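Local coordinates for phenolic acid decarboxylase (PDB 7AE5), which catalyses the reversible, non-oxidative decarboxylation of 4-hydroxybenzoate and 3,4-dihydroxybenzoate as an oxygen-sensitive enzyme of the UbiD family, which uses prenylated FMN and manganese, at residues 72-77 against 213-218; 424-429 against 433-438. All blocks are in the same frame, centred on the assembly; numbering follows the deposited sequence.

Interaction 1 (72-77 against 213-218). With RB (rubidium ion), chain R.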
ATOM      1  N   GLN C  72     -37.794  10.859 -17.608  1.00 49.78           N
ATOM      2  CA  GLN C  72     -38.889  11.537 -18.290  1.00 51.77           C
ATOM      3  C   GLN C  72     -40.033  11.815 -17.324  1.00 51.93           C
ATOM      4  O   GLN C  72     -40.535  12.943 -17.250  1.00 53.12           O
ATOM      5  CB  GLN C  72     -39.374  10.701 -19.477  1.00 53.17           C
ATOM      6  CG  GLN C  72     -38.485  10.772 -20.713  1.00 54.05           C
ATOM      7  CD  GLN C  72     -37.135  10.108 -20.508  1.00 52.24           C
ATOM      8  OE1 GLN C  72     -36.999   9.188 -19.702  1.00 50.63           O
ATOM      9  NE2 GLN C  72     -36.131  10.572 -21.243  1.00 52.65           N
ATOM     10  N   ASN C  73     -40.452  10.796 -16.569  1.00 45.10           N
ATOM     11  CA  ASN C  73     -41.498  10.989 -15.568  1.00 45.21           C
ATOM     12  C   ASN C  73     -41.047  11.961 -14.484  1.00 44.90           C
ATOM     13  O   ASN C  73     -41.842  12.773 -13.997  1.00 45.62           O
ATOM     14  CB  ASN C  73     -41.882   9.646 -14.947  1.00 44.27           C
ATOM     15  CG  ASN C  73     -42.387   8.653 -15.972  1.00 45.21           C
ATOM     16  OD1 ASN C  73     -42.246   8.860 -17.177  1.00 46.46           O
ATOM     17  ND2 ASN C  73     -42.971   7.559 -15.496  1.00 44.87           N
ATOM     18  N   HIS C  74     -39.774  11.882 -14.091  1.00 44.28           N
ATOM     19  CA  HIS C  74     -39.232  12.807 -13.101  1.00 45.58           C
ATOM     20  C   HIS C  74     -39.258  14.240 -13.618  1.00 46.48           C
ATOM     21  O   HIS C  74     -39.604  15.168 -12.877  1.00 47.55           O
ATOM     22  CB  HIS C  74     -37.807  12.391 -12.737  1.00 45.85           C
ATOM     23  CG  HIS C  74     -37.288  13.017 -11.480  1.00 47.31           C
ATOM     24  ND1 HIS C  74     -36.831  14.316 -11.427  1.00 48.47           N
ATOM     25  CD2 HIS C  74     -37.135  12.514 -10.231  1.00 47.37           C
ATOM     26  CE1 HIS C  74     -36.427  14.589 -10.198  1.00 48.62           C
ATOM     27  NE2 HIS C  74     -36.601  13.512  -9.453  1.00 47.69           N
ATOM     28  N   ALA C  75     -38.894  14.438 -14.887  1.00 49.94           N
ATOM     29  CA  ALA C  75     -38.940  15.772 -15.476  1.00 50.62           C
ATOM     30  C   ALA C  75     -40.361  16.318 -15.477  1.00 51.32           C
ATOM     31  O   ALA C  75     -40.601  17.461 -15.074  1.00 52.37           O
ATOM     32  CB  ALA C  75     -38.375  15.737 -16.897  1.00 50.37           C
ATOM     33  N   LEU C  76     -41.322  15.505 -15.925  1.00 45.94           N
ATOM     34  CA  LEU C  76     -42.714  15.939 -15.929  1.00 47.85           C
ATOM     35  C   LEU C  76     -43.227  16.185 -14.519  1.00 47.34           C
ATOM     36  O   LEU C  76     -44.105  17.032 -14.318  1.00 49.08           O
ATOM     37  CB  LEU C  76     -43.585  14.901 -16.636  1.00 48.49           C
ATOM     38  CG  LEU C  76     -43.260  14.641 -18.106  1.00 49.52           C
ATOM     39  CD1 LEU C  76     -43.966  13.388 -18.593  1.00 49.77           C
ATOM     40  CD2 LEU C  76     -43.642  15.840 -18.960  1.00 52.12           C
ATOM     41  N   MET C  77     -42.696  15.457 -13.532  1.00 49.73           N
ATOM     42  CA  MET C  77     -43.102  15.679 -12.148  1.00 49.54           C
ATOM     43  C   MET C  77     -42.860  17.125 -11.739  1.00 50.69           C
ATOM     44  O   MET C  77     -43.709  17.745 -11.089  1.00 51.53           O
ATOM     45  CB  MET C  77     -42.353  14.721 -11.220  1.00 49.34           C
ATOM     46  CG  MET C  77     -42.416  15.099  -9.749  1.00 49.86           C
ATOM     47  SD  MET C  77     -41.454  14.005  -8.685  1.00 49.44           S
ATOM     48  CE  MET C  77     -39.841  14.780  -8.765  1.00 50.49           C
ATOM     49  N   VAL C 213     -45.635  15.289  -3.514  1.00 51.30           N
ATOM     50  CA  VAL C 213     -45.885  14.875  -2.138  1.00 51.20           C
ATOM     51  C   VAL C 213     -45.102  13.608  -1.820  1.00 50.36           C
ATOM     52  O   VAL C 213     -44.422  13.519  -0.791  1.00 51.42           O
ATOM     53  CB  VAL C 213     -47.393  14.682  -1.902  1.00 52.51           C
ATOM     54  CG1 VAL C 213     -47.639  14.042  -0.544  1.00 52.22           C
ATOM     55  CG2 VAL C 213     -48.116  16.011  -2.017  1.00 54.43           C
ATOM     56  N   THR C 214     -45.189  12.609  -2.703  1.00 48.64           N
ATOM     57  CA  THR C 214     -44.375  11.406  -2.554  1.00 47.91           C
ATOM     58  C   THR C 214     -42.892  11.750  -2.540  1.00 48.41           C
ATOM     59  O   THR C 214     -42.107  11.123  -1.818  1.00 49.02           O
ATOM     60  CB  THR C 214     -44.682  10.423  -3.685  1.00 46.58           C
ATOM     61  OG1 THR C 214     -46.095  10.190  -3.752  1.00 47.68           O
ATOM     62  CG2 THR C 214     -43.968   9.098  -3.457  1.00 46.52           C
ATOM     63  N   PHE C 215     -42.496  12.752  -3.328  1.00 51.24           N
ATOM     64  CA  PHE C 215     -41.104  13.190  -3.350  1.00 51.69           C
ATOM     65  C   PHE C 215     -40.666  13.700  -1.981  1.00 53.31           C
ATOM     66  O   PHE C 215     -39.655  13.247  -1.433  1.00 53.97           O
ATOM     67  CB  PHE C 215     -40.917  14.267  -4.417  1.00 50.87           C
ATOM     68  CG  PHE C 215     -39.491  14.451  -4.857  1.00 50.71           C
ATOM     69  CD1 PHE C 215     -38.821  13.442  -5.532  1.00 49.82           C
ATOM     70  CD2 PHE C 215     -38.822  15.638  -4.606  1.00 51.39           C
ATOM     71  CE1 PHE C 215     -37.511  13.615  -5.946  1.00 49.50           C
ATOM     72  CE2 PHE C 215     -37.512  15.817  -5.016  1.00 51.15           C
ATOM     73  CZ  PHE C 215     -36.857  14.803  -5.687  1.00 50.15           C
ATOM     74  N   MET C 216     -41.419  14.643  -1.408  1.00 47.91           N
ATOM     75  CA  MET C 216     -41.071  15.149  -0.084  1.00 49.37           C
ATOM     76  C   MET C 216     -41.164  14.056   0.968  1.00 49.84           C
ATOM     77  O   MET C 216     -40.370  14.027   1.917  1.00 50.81           O
ATOM     78  CB  MET C 216     -41.977  16.312   0.302  1.00 49.75           C
ATOM     79  CG  MET C 216     -41.702  16.808   1.699  1.00 51.20           C
ATOM     80  SD  MET C 216     -42.559  15.834   2.958  1.00 51.55           S
ATOM     81  CE  MET C 216     -44.129  15.490   2.134  1.00 50.65           C
ATOM     82  N   ALA C 217     -42.145  13.162   0.835  1.00 46.52           N
ATOM     83  CA  ALA C 217     -42.263  12.062   1.784  1.00 45.82           C
ATOM     84  C   ALA C 217     -41.048  11.150   1.703  1.00 44.36           C
ATOM     85  O   ALA C 217     -40.562  10.654   2.726  1.00 44.68           O
ATOM     86  CB  ALA C 217     -43.552  11.283   1.527  1.00 46.26           C
ATOM     87  N   SER C 218     -40.526  10.942   0.496  1.00 46.75           N
ATOM     88  CA  SER C 218     -39.275  10.219   0.328  1.00 46.48           C
ATOM     89  C   SER C 218     -38.066  11.039   0.751  1.00 47.37           C
ATOM     90  O   SER C 218     -36.944  10.519   0.709  1.00 47.05           O
ATOM     91  CB  SER C 218     -39.124   9.780  -1.129  1.00 45.26           C
ATOM     92  OG  SER C 218     -40.073   8.777  -1.449  1.00 44.38           O
TER
HETATM   93 RB    RB R 502     -40.523  14.293   4.348  1.00367.38          RB
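Next to Phe215, whose ring receives His74 and Met77 from the facing helix, Thr214 O is gripped twice: Ser218 N bonds to it at 2.8 Å and Ser218 OG at 3.1 Å, from opposite faces of the carbonyl plane. These two hydrogen bonds close the last turn of helix 211-217. Across the contact no hydrogen bond forms, and the aromatic ring does the joining. Met77 stretches out with CG anti to the backbone N (chi1 165°) and bends only at chi3, which lays its methyl CE over one face of Phe215, 3.6 Å from CD1 and offset toward the rim. The sulfur follows obliquely, completing a Met-aromatic contact. His74 brings NE2 to 3.6 Å from Phe215 CE1, with the two ring planes at 78°; its ND1 is tied to Gln89. The pair thus joins a helix of the N-terminal domain to one of the Rift-related, FMN-binding domain. Leu93 and Leu234 also pack against Phe215. One residue on, Met216 turns to a rubidium ion, binding it through O at 2.5 Å and SD at 2.9 Å, while Val164, Thr219, Tyr223 and Glu227, a predicted manganese ligand, complete the site.

Interaction 2 (424-429 against 433-438)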
ATOM      1  N   PRO C 424     -24.257  -0.146   7.860  1.00 45.15           N
ATOM      2  CA  PRO C 424     -24.425  -1.607   7.789  1.00 46.03           C
ATOM      3  C   PRO C 424     -25.167  -2.071   6.550  1.00 46.78           C
ATOM      4  O   PRO C 424     -24.947  -3.202   6.097  1.00 47.61           O
ATOM      5  CB  PRO C 424     -25.207  -1.937   9.071  1.00 46.33           C
ATOM      6  CG  PRO C 424     -25.058  -0.730   9.949  1.00 45.67           C
ATOM      7  CD  PRO C 424     -24.933   0.437   9.028  1.00 45.02           C
ATOM      8  N   LEU C 425     -26.033  -1.229   5.981  1.00 50.60           N
ATOM      9  CA  LEU C 425     -26.786  -1.604   4.789  1.00 51.42           C
ATOM     10  C   LEU C 425     -25.897  -1.826   3.572  1.00 51.88           C
ATOM     11  O   LEU C 425     -26.378  -2.360   2.567  1.00 52.92           O
ATOM     12  CB  LEU C 425     -27.846  -0.543   4.483  1.00 50.91           C
ATOM     13  CG  LEU C 425     -27.420   0.924   4.548  1.00 49.69           C
ATOM     14  CD1 LEU C 425     -26.906   1.416   3.202  1.00 49.54           C
ATOM     15  CD2 LEU C 425     -28.580   1.782   5.037  1.00 49.17           C
ATOM     16  N   ASP C 426     -24.630  -1.420   3.634  1.00 44.74           N
ATOM     17  CA  ASP C 426     -23.626  -1.800   2.649  1.00 45.17           C
ATOM     18  C   ASP C 426     -23.154  -3.205   3.006  1.00 45.93           C
ATOM     19  O   ASP C 426     -22.352  -3.373   3.934  1.00 45.18           O
ATOM     20  CB  ASP C 426     -22.472  -0.791   2.649  1.00 43.72           C
ATOM     21  CG  ASP C 426     -21.377  -1.127   1.644  1.00 43.78           C
ATOM     22  OD1 ASP C 426     -21.427  -2.199   1.005  1.00 45.22           O
ATOM     23  OD2 ASP C 426     -20.449  -0.304   1.499  1.00 42.44           O
ATOM     24  N   PRO C 427     -23.627  -4.238   2.299  1.00 36.85           N
ATOM     25  CA  PRO C 427     -23.336  -5.617   2.724  1.00 37.52           C
ATOM     26  C   PRO C 427     -21.880  -6.015   2.572  1.00 37.25           C
ATOM     27  O   PRO C 427     -21.478  -7.044   3.131  1.00 37.45           O
ATOM     28  CB  PRO C 427     -24.235  -6.455   1.810  1.00 39.07           C
ATOM     29  CG  PRO C 427     -24.317  -5.645   0.561  1.00 39.41           C
ATOM     30  CD  PRO C 427     -24.343  -4.202   1.012  1.00 38.01           C
ATOM     31  N   SER C 428     -21.082  -5.243   1.844  1.00 36.30           N
ATOM     32  CA  SER C 428     -19.673  -5.549   1.651  1.00 35.79           C
ATOM     33  C   SER C 428     -18.780  -4.978   2.747  1.00 34.09           C
ATOM     34  O   SER C 428     -17.568  -5.216   2.718  1.00 33.57           O
ATOM     35  CB  SER C 428     -19.215  -5.037   0.282  1.00 35.99           C
ATOM     36  OG  SER C 428     -18.934  -3.649   0.322  1.00 34.35           O
ATOM     37  N   THR C 429     -19.340  -4.246   3.709  1.00 36.09           N
ATOM     38  CA  THR C 429     -18.534  -3.670   4.780  1.00 34.91           C
ATOM     39  C   THR C 429     -17.943  -4.767   5.657  1.00 35.21           C
ATOM     40  O   THR C 429     -18.644  -5.697   6.068  1.00 36.05           O
ATOM     41  CB  THR C 429     -19.372  -2.713   5.631  1.00 34.48           C
ATOM     42  OG1 THR C 429     -20.532  -3.390   6.130  1.00 35.32           O
ATOM     43  CG2 THR C 429     -19.795  -1.506   4.818  1.00 34.01           C
ATOM     44  N   GLY C 433     -20.627  -2.133   9.135  1.00 40.57           N
ATOM     45  CA  GLY C 433     -20.837  -0.795   9.638  1.00 40.11           C
ATOM     46  C   GLY C 433     -19.651   0.134   9.506  1.00 39.52           C
ATOM     47  O   GLY C 433     -19.802   1.338   9.745  1.00 39.26           O
ATOM     48  N   MET C 434     -18.476  -0.382   9.151  1.00 36.59           N
ATOM     49  CA  MET C 434     -17.294   0.426   8.902  1.00 36.14           C
ATOM     50  C   MET C 434     -16.979   0.440   7.413  1.00 35.73           C
ATOM     51  O   MET C 434     -17.227  -0.535   6.697  1.00 35.96           O
ATOM     52  CB  MET C 434     -16.084  -0.098   9.682  1.00 36.31           C
ATOM     53  CG  MET C 434     -16.349  -0.286  11.159  1.00 36.80           C
ATOM     54  SD  MET C 434     -16.411   1.288  12.038  1.00 36.97           S
ATOM     55  CE  MET C 434     -14.798   1.960  11.648  1.00 36.78           C
ATOM     56  N   HIS C 435     -16.434   1.561   6.953  1.00 37.28           N
ATOM     57  CA  HIS C 435     -16.083   1.741   5.556  1.00 36.82           C
ATOM     58  C   HIS C 435     -14.576   1.858   5.393  1.00 36.61           C
ATOM     59  O   HIS C 435     -13.869   2.367   6.267  1.00 36.83           O
ATOM     60  CB  HIS C 435     -16.737   2.996   4.964  1.00 36.48           C
ATOM     61  CG  HIS C 435     -18.015   2.729   4.234  1.00 36.59           C
ATOM     62  ND1 HIS C 435     -18.975   3.698   4.041  1.00 36.46           N
ATOM     63  CD2 HIS C 435     -18.495   1.603   3.657  1.00 37.07           C
ATOM     64  CE1 HIS C 435     -19.991   3.183   3.373  1.00 36.86           C
ATOM     65  NE2 HIS C 435     -19.725   1.911   3.128  1.00 37.36           N
ATOM     66  N   THR C 436     -14.097   1.359   4.267  1.00 34.30           N
ATOM     67  CA  THR C 436     -12.823   1.774   3.701  1.00 33.99           C
ATOM     68  C   THR C 436     -13.173   2.645   2.502  1.00 33.44           C
ATOM     69  O   THR C 436     -13.747   2.158   1.524  1.00 33.24           O
ATOM     70  CB  THR C 436     -11.965   0.579   3.304  1.00 34.13           C
ATOM     71  OG1 THR C 436     -11.410  -0.017   4.480  1.00 34.57           O
ATOM     72  CG2 THR C 436     -10.841   1.035   2.415  1.00 33.78           C
ATOM     73  N   LYS C 437     -12.868   3.935   2.597  1.00 39.34           N
ATOM     74  CA  LYS C 437     -13.307   4.888   1.590  1.00 39.92           C
ATOM     75  C   LYS C 437     -12.394   4.856   0.372  1.00 35.72           C
ATOM     76  O   LYS C 437     -11.203   4.542   0.467  1.00 30.40           O
ATOM     77  CB  LYS C 437     -13.341   6.304   2.167  1.00 36.17           C
ATOM     78  CG  LYS C 437     -14.153   6.451   3.442  1.00 38.72           C
ATOM     79  CD  LYS C 437     -15.641   6.303   3.191  1.00 45.55           C
ATOM     80  CE  LYS C 437     -16.449   6.763   4.396  1.00 45.49           C
ATOM     81  NZ  LYS C 437     -17.912   6.576   4.195  1.00 48.52           N
ATOM     82  N   MET C 438     -12.965   5.194  -0.783  1.00 43.17           N
ATOM     83  CA  MET C 438     -12.218   5.303  -2.029  1.00 39.95           C
ATOM     84  C   MET C 438     -12.491   6.661  -2.652  1.00 39.17           C
ATOM     85  O   MET C 438     -13.631   6.961  -3.024  1.00 43.31           O
ATOM     86  CB  MET C 438     -12.581   4.179  -3.005  1.00 43.07           C
ATOM     87  CG  MET C 438     -11.562   4.015  -4.123  1.00 38.82           C
ATOM     88  SD  MET C 438     -11.998   2.821  -5.405  1.00 40.99           S
ATOM     89  CE  MET C 438     -13.655   2.360  -4.923  1.00 47.61           C
TER
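His435 NE2 donates to Asp426 OD2 at 2.8 Å, a His-carboxylate bond that lies close to the imidazole plane and uses the anti lone pair of the oxygen; the carboxylate plane is turned 59° from the ring. The same oxygen forms a salt bridge to Lys383. At the other ring nitrogen, ND1 accepts from Lys437 NZ at 3.1 Å, so both nitrogens are engaged and the ring's rotation is fixed; this pattern is consistent with a neutral imidazole. Were His435 an alanine, Asp426 would probably keep Lys383 but lose the ring N-H, and Lys437 would lose one of its acceptors. The carboxylate's second oxygen, OD1, takes Ser428 N at 3.2 Å in an Asx turn, which overlaps a type I turn from Asp426 to Thr429. There Thr429 OG1 acts as a relay: set between its own N and carbonyl carbon (chi1 55°), it donates to Asp426 O at 2.9 Å and accepts from Gly433 N at 3.3 Å. Its methyl CG2 is thereby directed at His435 CD2, 3.6 Å away, and CB rests against Met434 O. Gly433 lies beside Pro424 with positive phi (86°), where a beta carbon would jam against the preceding carbonyl oxygen. Thr405 and Thr406 of a second subunit pack against Asp426 and Ser428. The loop so held leads from strand 414-421 into its antiparallel partner 434-441, which on its other side runs parallel to strand 384-388.

In the fold
The two contacts follow one another in series along the chain, with centres 29 Å apart and nearest atoms about 13 Å apart, and they do not touch. Interaction 1 lies near the centre of the chain and joins distant parts of the sequence, setting a helix of the N-terminal domain against one of the Rift-related domain. Interaction 2 is local, shaping a loop before a strand of the five-stranded C-terminal sheet, and borders other subunits. No sheet or helix is shared. Together they illustrate how a multidomain enzyme combines packing between domains with turns inside one; the side chain of Phe215 is about 9 Å from that of Thr166, a predicted flavin-binding residue, and that of Pro424 about 9 Å from that of Glu278, the predicted proton donor.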